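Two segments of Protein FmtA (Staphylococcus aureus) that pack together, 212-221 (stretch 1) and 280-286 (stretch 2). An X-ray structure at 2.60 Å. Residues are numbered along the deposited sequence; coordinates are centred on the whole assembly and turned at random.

Stretch 1 (212-221) NDGNYLVLAK
Stretch 2, residues 280-286: DQYYGAG

Residues 213-221 form a helix with phi/psi mostly near -65/-40, Tyr 216 flatter at -77/-17, and i to i+4 bonds such as Leu 217 N to Asp 213 O (3.1 Å). Asn 212 (phi/psi -164/113, chi1 t) caps its start: its OD1 accepts from Gly 214 N at 2.8 Å, satisfying an amide that has no preceding turn to bond. Stretch 2 is irregular, running through -104/5 at Gln 281, -113/30 at Tyr 282 and -68/111 at Tyr 283, then 109/-18 at Gly 284 and -120/6 at Ala 285; Ala 285 N bonds back to Tyr 282 O (3.3 Å). As the helix advances, its neighbours in stretch 2 step backward: Tyr 216 CA lies 5.6 Å from Ala 285 CA, and Ala 220 CA 5.4 Å from Gly 284 CA.

One hydrogen bond joins the stretches. Tyr 282 OH donates to Asp 213 OD2 at 2.6 Å, a short bond to a carboxylate, which is a strong acceptor. Asp 213 takes chi1 m; Tyr 282, at chi1 -114° and chi2 -83°, brings its ring edge to this oxygen.

Apolar packing centres on Leu 217 (chi1 m, chi2 t). Its CD2 reaches Ala 285 CB at 3.5 Å and Tyr 282 CD1 at 4.2 Å, and this one methyl meets both the small alanine and the tyrosine ring, burying apolar surface. Tyr 216 (chi1 m) contributes its CB, 4.4 Å from Ala 285 CB, while the end of its side chain leads away.

Close backbone approach depends on small residues. Ala 220 CB sits 3.1 Å from Tyr 283 O and 4.1 Å from Gly 284 CA. A CB on Gly 284 would fall 2.6 Å from Ala 220 CB, a clash, and its positive phi would also jam that atom against the preceding carbonyl; glycine answers both constraints.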

ATOM      1  N   ASN A 212       7.978   2.563 -14.753  1.00 57.26           N
ATOM      2  CA  ASN A 212       7.078   3.529 -15.359  1.00 57.92           C
ATOM      3  C   ASN A 212       6.071   2.792 -16.244  1.00 56.04           C
ATOM      4  O   ASN A 212       6.449   2.208 -17.267  1.00 55.37           O
ATOM      5  CB  ASN A 212       7.902   4.528 -16.184  1.00 59.64           C
ATOM      6  CG  ASN A 212       7.083   5.683 -16.730  1.00 61.38           C
ATOM      7  OD1 ASN A 212       5.850   5.679 -16.686  1.00 60.75           O
ATOM      8  ND2 ASN A 212       7.778   6.689 -17.257  1.00 63.45           N
ATOM      9  N   ASP A 213       4.801   2.818 -15.845  1.00 55.38           N
ATOM     10  CA  ASP A 213       3.724   2.250 -16.660  1.00 54.10           C
ATOM     11  C   ASP A 213       3.742   2.845 -18.058  1.00 54.80           C
ATOM     12  O   ASP A 213       3.479   2.146 -19.032  1.00 53.98           O
ATOM     13  CB  ASP A 213       2.352   2.521 -16.030  1.00 54.73           C
ATOM     14  CG  ASP A 213       2.113   1.728 -14.772  1.00 53.58           C
ATOM     15  OD1 ASP A 213       2.887   0.795 -14.489  1.00 52.10           O
ATOM     16  OD2 ASP A 213       1.133   2.039 -14.061  1.00 54.77           O
ATOM     17  N   GLY A 214       4.046   4.142 -18.137  1.00 56.62           N
ATOM     18  CA  GLY A 214       4.100   4.871 -19.400  1.00 57.82           C
ATOM     19  C   GLY A 214       4.924   4.207 -20.485  1.00 56.44           C
ATOM     20  O   GLY A 214       4.534   4.225 -21.648  1.00 56.48           O
ATOM     21  N   ASN A 215       6.058   3.616 -20.106  1.00 54.87           N
ATOM     22  CA  ASN A 215       6.903   2.928 -21.072  1.00 53.82           C
ATOM     23  C   ASN A 215       6.087   1.897 -21.838  1.00 52.01           C
ATOM     24  O   ASN A 215       6.101   1.876 -23.065  1.00 52.68           O
ATOM     25  CB  ASN A 215       8.077   2.223 -20.391  1.00 52.88           C
ATOM     26  CG  ASN A 215       9.160   3.178 -19.922  1.00 54.72           C
ATOM     27  OD1 ASN A 215       9.567   4.110 -20.633  1.00 56.34           O
ATOM     28  ND2 ASN A 215       9.655   2.929 -18.713  1.00 54.18           N
ATOM     29  N   TYR A 216       5.369   1.044 -21.113  1.00 49.94           N
ATOM     30  CA  TYR A 216       4.608  -0.025 -21.753  1.00 48.33           C
ATOM     31  C   TYR A 216       3.304   0.451 -22.398  1.00 49.43           C
ATOM     32  O   TYR A 216       2.742  -0.255 -23.236  1.00 48.96           O
ATOM     33  CB  TYR A 216       4.385  -1.198 -20.791  1.00 46.18           C
ATOM     34  CG  TYR A 216       5.588  -2.119 -20.758  1.00 44.82           C
ATOM     35  CD1 TYR A 216       6.821  -1.664 -20.298  1.00 45.20           C
ATOM     36  CD2 TYR A 216       5.508  -3.428 -21.222  1.00 43.28           C
ATOM     37  CE1 TYR A 216       7.926  -2.494 -20.277  1.00 44.35           C
ATOM     38  CE2 TYR A 216       6.610  -4.263 -21.207  1.00 42.38           C
ATOM     39  CZ  TYR A 216       7.818  -3.790 -20.740  1.00 42.90           C
ATOM     40  OH  TYR A 216       8.924  -4.612 -20.728  1.00 42.15           O
ATOM     41  N   LEU A 217       2.837   1.646 -22.034  1.00 51.26           N
ATOM     42  CA  LEU A 217       1.742   2.290 -22.775  1.00 53.01           C
ATOM     43  C   LEU A 217       2.210   2.735 -24.167  1.00 54.13           C
ATOM     44  O   LEU A 217       1.486   2.570 -25.145  1.00 54.55           O
ATOM     45  CB  LEU A 217       1.161   3.479 -22.002  1.00 54.80           C
ATOM     46  CG  LEU A 217       0.488   3.152 -20.670  1.00 54.05           C
ATOM     47  CD1 LEU A 217       0.071   4.432 -19.967  1.00 56.24           C
ATOM     48  CD2 LEU A 217      -0.711   2.231 -20.863  1.00 53.27           C
ATOM     49  N   VAL A 218       3.422   3.289 -24.247  1.00 54.66           N
ATOM     50  CA  VAL A 218       4.042   3.646 -25.530  1.00 55.82           C
ATOM     51  C   VAL A 218       4.297   2.412 -26.394  1.00 54.10           C
ATOM     52  O   VAL A 218       4.099   2.448 -27.613  1.00 54.87           O
ATOM     53  CB  VAL A 218       5.406   4.357 -25.323  1.00 56.93           C
ATOM     54  CG1 VAL A 218       6.166   4.489 -26.641  1.00 57.87           C
ATOM     55  CG2 VAL A 218       5.209   5.710 -24.653  1.00 59.17           C
ATOM     56  N   LEU A 219       4.760   1.336 -25.761  1.00 51.85           N
ATOM     57  CA  LEU A 219       4.996   0.068 -26.458  1.00 50.48           C
ATOM     58  C   LEU A 219       3.701  -0.543 -26.973  1.00 50.26           C
ATOM     59  O   LEU A 219       3.675  -1.116 -28.058  1.00 50.68           O
ATOM     60  CB  LEU A 219       5.709  -0.945 -25.559  1.00 48.60           C
ATOM     61  CG  LEU A 219       7.204  -0.721 -25.312  1.00 48.79           C
ATOM     62  CD1 LEU A 219       7.724  -1.734 -24.304  1.00 47.25           C
ATOM     63  CD2 LEU A 219       7.999  -0.743 -26.606  1.00 49.54           C
ATOM     64  N   ALA A 220       2.634  -0.431 -26.193  1.00 50.29           N
ATOM     65  CA  ALA A 220       1.322  -0.897 -26.629  1.00 50.66           C
ATOM     66  C   ALA A 220       0.857  -0.135 -27.878  1.00 52.88           C
ATOM     67  O   ALA A 220       0.278  -0.727 -28.787  1.00 53.40           O
ATOM     68  CB  ALA A 220       0.304  -0.754 -25.505  1.00 50.62           C
ATOM     69  N   LYS A 221       1.116   1.171 -27.925  1.00 54.54           N
ATOM     70  CA  LYS A 221       0.750   1.979 -29.083  1.00 56.94           C
ATOM     71  C   LYS A 221       1.620   1.638 -30.298  1.00 56.97           C
ATOM     72  O   LYS A 221       1.134   1.633 -31.437  1.00 58.03           O
ATOM     73  CB  LYS A 221       0.857   3.472 -28.757  1.00 59.21           C
ATOM     74  CG  LYS A 221       0.302   4.391 -29.835  1.00 62.22           C
ATOM     75  CD  LYS A 221      -1.212   4.253 -29.961  1.00 63.35           C
ATOM     76  CE  LYS A 221      -1.659   4.267 -31.416  1.00 65.28           C
ATOM     77  NZ  LYS A 221      -3.031   3.714 -31.581  1.00 65.87           N
ATOM     78  N   ASP A 280      -9.539   2.585 -19.382  1.00 65.60           N
ATOM     79  CA  ASP A 280      -9.703   2.890 -20.816  1.00 66.89           C
ATOM     80  C   ASP A 280      -8.427   3.431 -21.484  1.00 65.63           C
ATOM     81  O   ASP A 280      -8.263   3.300 -22.690  1.00 65.39           O
ATOM     82  CB  ASP A 280     -10.886   3.853 -21.050  1.00 70.73           C
ATOM     83  CG  ASP A 280     -10.778   5.150 -20.254  1.00 73.04           C
ATOM     84  OD1 ASP A 280      -9.902   5.268 -19.361  1.00 72.02           O
ATOM     85  OD2 ASP A 280     -11.598   6.056 -20.522  1.00 76.49           O
ATOM     86  N   GLN A 281      -7.530   4.020 -20.694  1.00 64.66           N
ATOM     87  CA  GLN A 281      -6.269   4.564 -21.197  1.00 64.07           C
ATOM     88  C   GLN A 281      -5.063   3.677 -20.865  1.00 61.09           C
ATOM     89  O   GLN A 281      -3.922   4.048 -21.147  1.00 60.60           O
ATOM     90  CB  GLN A 281      -6.055   5.967 -20.613  1.00 66.03           C
ATOM     91  CG  GLN A 281      -5.428   6.001 -19.219  1.00 64.78           C
ATOM     92  CD  GLN A 281      -5.870   7.187 -18.381  1.00 67.33           C
ATOM     93  OE1 GLN A 281      -5.042   7.942 -17.873  1.00 67.72           O
ATOM     94  NE2 GLN A 281      -7.183   7.352 -18.225  1.00 68.97           N
ATOM     95  N   TYR A 282      -5.315   2.510 -20.272  1.00 59.30           N
ATOM     96  CA  TYR A 282      -4.252   1.662 -19.723  1.00 56.79           C
ATOM     97  C   TYR A 282      -4.061   0.339 -20.468  1.00 55.32           C
ATOM     98  O   TYR A 282      -3.635  -0.659 -19.876  1.00 53.78           O
ATOM     99  CB  TYR A 282      -4.502   1.411 -18.224  1.00 55.95           C
ATOM    100  CG  TYR A 282      -3.454   2.042 -17.337  1.00 55.60           C
ATOM    101  CD1 TYR A 282      -2.246   1.392 -17.090  1.00 53.54           C
ATOM    102  CD2 TYR A 282      -3.656   3.295 -16.767  1.00 57.53           C
ATOM    103  CE1 TYR A 282      -1.278   1.968 -16.291  1.00 53.69           C
ATOM    104  CE2 TYR A 282      -2.692   3.878 -15.966  1.00 57.76           C
ATOM    105  CZ  TYR A 282      -1.505   3.212 -15.731  1.00 55.87           C
ATOM    106  OH  TYR A 282      -0.550   3.795 -14.932  1.00 56.54           O
ATOM    107  N   TYR A 283      -4.347   0.338 -21.767  1.00 56.44           N
ATOM    108  CA  TYR A 283      -4.181  -0.867 -22.582  1.00 55.24           C
ATOM    109  C   TYR A 283      -2.708  -1.216 -22.712  1.00 53.60           C
ATOM    110  O   TYR A 283      -1.944  -0.481 -23.333  1.00 54.42           O
ATOM    111  CB  TYR A 283      -4.816  -0.691 -23.962  1.00 57.08           C
ATOM    112  CG  TYR A 283      -6.318  -0.864 -23.951  1.00 58.63           C
ATOM    113  CD1 TYR A 283      -7.153   0.185 -23.588  1.00 60.79           C
ATOM    114  CD2 TYR A 283      -6.902  -2.082 -24.294  1.00 58.19           C
ATOM    115  CE1 TYR A 283      -8.527   0.028 -23.568  1.00 62.45           C
ATOM    116  CE2 TYR A 283      -8.275  -2.246 -24.277  1.00 59.89           C
ATOM    117  CZ  TYR A 283      -9.083  -1.183 -23.916  1.00 61.98           C
ATOM    118  OH  TYR A 283     -10.453  -1.315 -23.901  1.00 64.33           O
ATOM    119  N   GLY A 284      -2.315  -2.325 -22.091  1.00 51.82           N
ATOM    120  CA  GLY A 284      -0.948  -2.827 -22.169  1.00 50.48           C
ATOM    121  C   GLY A 284      -0.135  -2.691 -20.895  1.00 49.64           C
ATOM    122  O   GLY A 284       0.889  -3.358 -20.751  1.00 48.66           O
ATOM    123  N   ALA A 285      -0.574  -1.833 -19.978  1.00 50.68           N
ATOM    124  CA  ALA A 285       0.142  -1.605 -18.708  1.00 50.34           C
ATOM    125  C   ALA A 285      -0.687  -1.926 -17.457  1.00 50.15           C
ATOM    126  O   ALA A 285      -0.246  -1.652 -16.337  1.00 49.92           O
ATOM    127  CB  ALA A 285       0.648  -0.169 -18.648  1.00 52.05           C
ATOM    128  N   GLY A 286      -1.885  -2.486 -17.641  1.00 50.44           N
ATOM    129  CA  GLY A 286      -2.653  -3.035 -16.522  1.00 50.17           C
ATOM    130  C   GLY A 286      -4.145  -2.756 -16.490  1.00 51.43           C
ATOM    131  O   GLY A 286      -4.652  -2.236 -15.494  1.00 52.27           O
TER